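Local coordinates for molybdenum-binding-protein (Azotobacter vinelandii, PDB 1H9M) that binds molybdate in the cytoplasm as a trimer of two-domain subunits and probably serves in molybdenum homeostasis, at residues A[8-13]-A[109-114]; A[65-70]-A[132-137]. One frame throughout, in Å; residues are numbered along the deposited sequence. Where two conformers were deposited one is given.

Interaction 1. Residues A[8-13]-A[109-114]. With MOO (molybdate ion), chain E; MOO (molybdate ion), chain B.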
loop_
_atom_site.group_PDB
_atom_site.type_symbol
_atom_site.label_atom_id
_atom_site.label_comp_id
_atom_site.label_asym_id
_atom_site.label_seq_id
_atom_site.Cartn_x
_atom_site.Cartn_y
_atom_site.Cartn_z
ATOM N N ALA A 8 12.459 -1.711 -4.262
ATOM C CA ALA A 8 11.418 -1.239 -5.197
ATOM C C ALA A 8 11.933 -1.329 -6.633
ATOM O O ALA A 8 12.926 -0.699 -7.013
ATOM C CB ALA A 8 10.991 0.187 -4.958
ATOM N N ARG A 9 11.047 -1.893 -7.468
ATOM C CA ARG A 9 11.411 -2.036 -8.863
ATOM C C ARG A 9 11.266 -0.726 -9.640
ATOM O O ARG A 9 11.730 -0.747 -10.782
ATOM C CB ARG A 9 10.551 -3.117 -9.531
ATOM C CG ARG A 9 10.622 -4.488 -8.857
ATOM C CD ARG A 9 12.019 -5.103 -9.034
ATOM N NE ARG A 9 12.927 -4.632 -8.002
ATOM C CZ ARG A 9 14.254 -4.658 -8.102
ATOM N NH1 ARG A 9 14.729 -5.191 -9.221
ATOM N NH2 ARG A 9 15.027 -4.202 -7.148
ATOM N N ASN A 10 10.532 0.253 -9.138
ATOM C CA ASN A 10 10.351 1.517 -9.856
ATOM C C ASN A 10 11.003 2.652 -9.131
ATOM O O ASN A 10 10.583 3.045 -8.035
ATOM C CB ASN A 10 8.819 1.765 -9.906
ATOM C CG ASN A 10 8.165 0.553 -10.594
ATOM O OD1 ASN A 10 8.567 0.186 -11.715
ATOM N ND2 ASN A 10 7.283 -0.098 -9.855
ATOM N N VAL A 11 12.027 3.258 -9.809
ATOM C CA VAL A 11 12.698 4.425 -9.203
ATOM C C VAL A 11 12.772 5.452 -10.345
ATOM O O VAL A 11 13.527 5.197 -11.282
ATOM C CB VAL A 11 14.089 4.120 -8.626
ATOM C CG1 VAL A 11 14.730 5.432 -8.103
ATOM C CG2 VAL A 11 14.027 3.146 -7.444
ATOM N N PHE A 12 11.914 6.454 -10.320
ATOM C CA PHE A 12 11.818 7.419 -11.404
ATOM C C PHE A 12 12.496 8.733 -11.021
ATOM O O PHE A 12 12.188 9.321 -9.991
ATOM C CB PHE A 12 10.389 7.715 -11.772
ATOM C CG PHE A 12 9.480 6.540 -12.007
ATOM C CD1 PHE A 12 8.570 6.153 -11.053
ATOM C CD2 PHE A 12 9.501 5.864 -13.222
ATOM C CE1 PHE A 12 7.709 5.098 -11.279
ATOM C CE2 PHE A 12 8.645 4.794 -13.449
ATOM C CZ PHE A 12 7.744 4.420 -12.482
ATOM N N LYS A 13 13.263 9.309 -11.959
ATOM C CA LYS A 13 13.827 10.634 -11.702
ATOM C C LYS A 13 12.939 11.744 -12.227
ATOM O O LYS A 13 12.281 11.647 -13.258
ATOM C CB LYS A 13 15.213 10.737 -12.374
ATOM C CG LYS A 13 16.276 9.873 -11.715
ATOM C CD LYS A 13 17.608 9.969 -12.436
ATOM C CE LYS A 13 18.556 8.828 -12.081
ATOM N NZ LYS A 13 19.788 8.875 -12.930
ATOM N N GLU A 109 10.566 2.518 -17.939
ATOM C CA GLU A 109 9.862 1.246 -17.728
ATOM C C GLU A 109 9.112 1.278 -16.380
ATOM O O GLU A 109 9.694 1.881 -15.484
ATOM C CB GLU A 109 10.863 0.103 -17.578
ATOM C CG GLU A 109 11.627 -0.303 -18.820
ATOM C CD GLU A 109 12.531 -1.493 -18.566
ATOM O OE1 GLU A 109 12.505 -2.087 -17.465
ATOM O OE2 GLU A 109 13.275 -1.866 -19.498
ATOM N N ILE A 110 8.013 0.532 -16.232
ATOM C CA ILE A 110 7.405 0.496 -14.876
ATOM C C ILE A 110 7.030 -0.954 -14.628
ATOM O O ILE A 110 6.598 -1.588 -15.586
ATOM C CB ILE A 110 6.165 1.390 -14.715
ATOM C CG1 ILE A 110 5.498 1.220 -13.329
ATOM C CG2 ILE A 110 5.137 1.111 -15.773
ATOM C CD1 ILE A 110 4.777 2.425 -12.776
ATOM N N THR A 111 7.312 -1.508 -13.441
ATOM C CA THR A 111 7.012 -2.906 -13.216
ATOM C C THR A 111 5.869 -2.984 -12.186
ATOM O O THR A 111 5.881 -2.282 -11.164
ATOM C CB THR A 111 8.273 -3.562 -12.659
ATOM O OG1 THR A 111 9.320 -3.416 -13.676
ATOM C CG2 THR A 111 8.093 -5.034 -12.342
ATOM N N SER A 112 5.003 -3.938 -12.430
ATOM C CA SER A 112 3.851 -4.156 -11.531
ATOM C C SER A 112 3.814 -5.613 -11.154
ATOM O O SER A 112 4.264 -6.501 -11.931
ATOM C CB SER A 112 2.554 -3.781 -12.287
ATOM O OG SER A 112 1.446 -4.337 -11.632
ATOM N N MET A 113 3.397 -5.970 -9.941
ATOM C CA MET A 113 3.183 -7.351 -9.519
ATOM C C MET A 113 1.665 -7.569 -9.472
ATOM O O MET A 113 1.079 -6.834 -8.692
ATOM C CB MET A 113 3.856 -7.679 -8.199
ATOM C CG MET A 113 3.755 -9.142 -7.727
ATOM S SD MET A 113 4.753 -10.225 -8.738
ATOM C CE MET A 113 6.417 -9.801 -8.286
ATOM N N VAL A 114 1.093 -8.422 -10.295
ATOM C CA VAL A 114 -0.349 -8.672 -10.227
ATOM C C VAL A 114 -0.609 -10.199 -10.146
ATOM O O VAL A 114 0.347 -11.004 -10.220
ATOM C CB VAL A 114 -1.062 -8.123 -11.476
ATOM C CG1 VAL A 114 -0.929 -6.625 -11.710
ATOM C CG2 VAL A 114 -0.477 -8.823 -12.707
HETATM MO MO MOO E . 9.761 -4.867 -4.778
HETATM O O1 MOO E . 8.348 -5.825 -4.249
HETATM O O2 MOO E . 9.285 -3.664 -6.035
HETATM O O3 MOO E . 10.386 -4.124 -3.287
HETATM O O4 MOO E . 10.908 -6.100 -5.432
HETATM MO MO MOO B . -4.037 -7.479 -8.340
HETATM O O1 MOO B . -2.516 -7.744 -7.442
HETATM O O2 MOO B . -5.439 -7.383 -7.209
HETATM O O3 MOO B . -3.765 -5.980 -9.259
HETATM O O4 MOO B . -4.158 -8.912 -9.434
HETATM O O HOH W 1 10.510 -1.078 -13.767
#
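Asn-10 and Thr-111 join the two TOBE domains of the chain, members of the OB clan, where the start of strand 10-21 in the first meets strand 109-115 in the second. Segments 10-13 and 109-114 run roughly antiparallel, at 153°, and their axes come no closer than 7.4 Å; the cross-link is made by a side chain instead of by paired backbones. The carboxamide of Asn-10 binds both the backbone N-H and the backbone C=O of Thr-111. OD1 of Asn-10 takes the backbone N-H of Thr-111 on a lone pair at 2.7 Å, nearly straight at 169°. ND2 of Asn-10 donates a hydrogen bond to Thr-111 O at 2.9 Å, the acceptor lying almost in the amide plane. Two bonds to one residue fix the flip of the amide, and ND2 also meets Val-62 O. A chi1 of -57° sets CG of Asn-10 beside its backbone N, and the amide beyond it reaches the backbone of Thr-111.

Phe-12 continues the contact on the apolar side: its rim atom CZ lies 3.6 Å from CD1 of Ile-110, which approaches at the ring edge. On the other flank, CB of Arg-9 packs against CB of Thr-111 at 3.9 Å. The bent Arg-9 chain then leads away, NE bonding to Ser-7 O, while its backbone N donates to O2 of a molybdate ion at 2.9 Å; Thr-115 of the second subunit and Ser-7 and Ala-64 also hold this ion. At the far end of 109-114, Val-114 borders another molybdate. The hydroxyl of Thr-111 has a partner in Thr-101 OG1, and a water bridges it to the amide: the water lies 2.6 Å from Thr-111 OG1 and donates to Asn-10 OD1 at 3.1 Å.

Interaction 2. Residues A[65-70]-A[132-137]. With MOO (molybdate ion), chain F.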
loop_
_atom_site.group_PDB
_atom_site.type_symbol
_atom_site.label_atom_id
_atom_site.label_comp_id
_atom_site.label_asym_id
_atom_site.label_seq_id
_atom_site.Cartn_x
_atom_site.Cartn_y
_atom_site.Cartn_z
ATOM N N PRO A 65 4.140 -4.353 -6.131
ATOM C CA PRO A 65 2.786 -4.615 -5.673
ATOM C C PRO A 65 1.924 -3.436 -5.409
ATOM O O PRO A 65 0.674 -3.580 -5.174
ATOM C CB PRO A 65 2.910 -5.475 -4.383
ATOM C CG PRO A 65 4.296 -5.157 -3.980
ATOM C CD PRO A 65 5.184 -4.877 -5.172
ATOM N N TRP A 66 2.379 -2.177 -5.518
ATOM C CA TRP A 66 1.584 -1.026 -5.388
ATOM C C TRP A 66 1.059 -0.489 -6.759
ATOM O O TRP A 66 0.234 0.402 -6.792
ATOM C CB TRP A 66 2.441 0.041 -4.720
ATOM C CG TRP A 66 3.111 -0.374 -3.416
ATOM C CD1 TRP A 66 2.988 -1.555 -2.688
ATOM C CD2 TRP A 66 4.018 0.438 -2.663
ATOM N NE1 TRP A 66 3.780 -1.511 -1.549
ATOM C CE2 TRP A 66 4.419 -0.264 -1.505
ATOM C CE3 TRP A 66 4.578 1.684 -2.939
ATOM C CZ2 TRP A 66 5.362 0.272 -0.614
ATOM C CZ3 TRP A 66 5.456 2.204 -2.023
ATOM C CH2 TRP A 66 5.877 1.520 -0.845
ATOM N N VAL A 67 1.456 -1.168 -7.841
ATOM C CA VAL A 67 1.016 -0.664 -9.181
ATOM C C VAL A 67 -0.107 -1.492 -9.742
ATOM O O VAL A 67 0.079 -2.738 -9.824
ATOM C CB VAL A 67 2.268 -0.726 -10.129
ATOM C CG1 VAL A 67 1.853 -0.220 -11.506
ATOM C CG2 VAL A 67 3.446 0.081 -9.549
ATOM N N LEU A 68 -1.227 -0.834 -10.042
ATOM C CA LEU A 68 -2.292 -1.628 -10.676
ATOM C C LEU A 68 -2.062 -1.529 -12.225
ATOM O O LEU A 68 -1.403 -0.605 -12.651
ATOM C CB LEU A 68 -3.610 -0.957 -10.420
ATOM C CG LEU A 68 -4.089 -1.038 -8.958
ATOM C CD1 LEU A 68 -3.277 -0.141 -8.042
ATOM C CD2 LEU A 68 -5.532 -0.509 -8.969
ATOM N N LEU A 69 -2.621 -2.510 -12.925
ATOM C CA LEU A 69 -2.589 -2.412 -14.397
ATOM C C LEU A 69 -4.000 -2.280 -14.959
ATOM O O LEU A 69 -4.898 -2.938 -14.444
ATOM C CB LEU A 69 -1.917 -3.615 -15.066
ATOM C CG LEU A 69 -0.400 -3.699 -14.741
ATOM C CD1 LEU A 69 0.093 -5.073 -15.299
ATOM C CD2 LEU A 69 0.403 -2.597 -15.360
ATOM N N MET A 70 -4.186 -1.423 -15.965
ATOM C CA MET A 70 -5.557 -1.329 -16.484
ATOM C C MET A 70 -5.506 -1.405 -18.030
ATOM O O MET A 70 -4.584 -0.799 -18.548
ATOM C CB MET A 70 -6.235 -0.073 -15.950
ATOM C CG MET A 70 -7.600 0.280 -16.559
ATOM S SD MET A 70 -8.226 1.770 -15.713
ATOM C CE MET A 70 -7.104 2.970 -16.221
ATOM N N ALA A 132 -0.370 1.858 -16.212
ATOM C CA ALA A 132 0.005 1.546 -14.798
ATOM C C ALA A 132 -0.761 2.597 -13.997
ATOM O O ALA A 132 -0.732 3.763 -14.349
ATOM C CB ALA A 132 1.488 1.723 -14.619
ATOM N N VAL A 133 -1.404 2.148 -12.916
ATOM C CA VAL A 133 -2.200 3.060 -12.067
ATOM C C VAL A 133 -1.621 3.045 -10.661
ATOM O O VAL A 133 -1.480 1.960 -10.108
ATOM C CB VAL A 133 -3.672 2.594 -12.043
ATOM C CG1 VAL A 133 -4.478 3.433 -11.073
ATOM C CG2 VAL A 133 -4.288 2.672 -13.440
ATOM N N ILE A 134 -1.258 4.241 -10.154
ATOM C CA ILE A 134 -0.630 4.277 -8.803
ATOM C C ILE A 134 -1.269 5.401 -7.993
ATOM O O ILE A 134 -1.456 6.532 -8.411
ATOM C CB ILE A 134 0.859 4.617 -8.939
ATOM C CG1 ILE A 134 1.557 3.703 -9.949
ATOM C CG2 ILE A 134 1.590 4.525 -7.588
ATOM C CD1 ILE A 134 2.938 4.152 -10.355
ATOM N N LYS A 135 -1.843 4.982 -6.830
ATOM C CA LYS A 135 -2.431 5.965 -5.919
ATOM C C LYS A 135 -1.322 6.847 -5.396
ATOM O O LYS A 135 -0.200 6.457 -5.049
ATOM C CB LYS A 135 -3.012 5.102 -4.746
ATOM C CG LYS A 135 -4.083 5.936 -3.997
ATOM C CD LYS A 135 -4.822 5.070 -2.972
ATOM C CE LYS A 135 -5.456 6.006 -1.948
ATOM N NZ LYS A 135 -6.760 6.577 -2.364
ATOM N N ALA A 136 -1.666 8.162 -5.216
ATOM C CA ALA A 136 -0.699 9.150 -4.765
ATOM C C ALA A 136 -0.060 8.830 -3.420
ATOM O O ALA A 136 1.126 9.125 -3.169
ATOM C CB ALA A 136 -1.223 10.601 -4.644
ATOM N N SER A 137 -0.798 8.158 -2.538
ATOM C CA SER A 137 -0.281 7.808 -1.229
ATOM C C SER A 137 0.656 6.621 -1.248
ATOM O O SER A 137 1.192 6.269 -0.166
ATOM C CB SER A 137 -1.475 7.599 -0.266
ATOM O OG SER A 137 -2.306 6.592 -0.798
HETATM MO MO MOO F . -5.592 9.278 -4.873
HETATM O O1 MOO F . -4.201 9.095 -5.907
HETATM O O2 MOO F . -6.769 7.938 -4.922
HETATM O O3 MOO F . -5.013 9.207 -3.166
HETATM O O4 MOO F . -6.370 10.888 -4.957
HETATM O O HOH W 2 -1.478 2.299 -5.825
#
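Val-133 and Leu-68 meet through their CB atoms, 3.9 Å apart, in the apolar centre of an antiparallel strand pair in which strand 68-70 adds to the sheet of strands 129-134, 82-93, 97-104 and 109-115. Val-133 CG2, anti to its carbonyl carbon, also touches Met-70 CE at 4.0 Å, the thioether chain bending back at chi3 (67°) and crossing the valine at a slant. Across the sheet from these groups, Val-67 divides its two methyls: CG1 reaches CB of Ala-132 at 3.7 Å and CG2 meets CG1 of Ile-134 at 4.1 Å. An alanine at Val-67 would probably open a gap beside Ala-132 and Ile-134, since both methyls that touch them would be gone.

Leu-68 and Val-133 form a hydrogen-bonded pair, Leu-68 N to Val-133 O and Val-133 N to Leu-68 O, each 2.8 Å; in the second bond the donor is tilted 34° from the carbonyl plane. Leu-69 and Ala-132 follow as the non-hydrogen-bonded pair. Beyond Ile-134 a water links the two segments, donating to Trp-66 O and accepting from Lys-135 N. At the polar edge the chain turns to a molybdate ion. Ala-136 N points at its O1 (2.8 Å, 172°), and in one of its two deposited conformers Lys-135 NZ lies 2.9 Å from O2 of the ion, a contact to be read with caution. Thr-43 and Ser-46 of the third subunit complete part of this site.

Strand 68-70 is the outermost strand of its sheet within the chain, with 129-134 between it and 82-93; through Met-70 the sheet runs on into the third subunit, while Leu-69 packs on strands 97-104 and 109-115.

How the interactions relate
Both contacts are largely buried and bring together distant parts of the chain, and both draw on the same sheet, at its two outermost strands within the chain: 109-115 in interaction 1 and 68-70 in interaction 2. Their chemistry differs with place. Interaction 1 has an exposed margin and depends on a side-chain amide reaching across separated strands, whereas interaction 2 is wholly buried and built from direct strand pairing between aliphatic layers. They touch each other: Ser-112 OG lies 2.8 Å from Val-67 O, a probable hydrogen bond, and Ile-110 CD1 packs on Ile-134 CD1 at 3.5 Å. Each also has residues at molybdate sites shared between subunits.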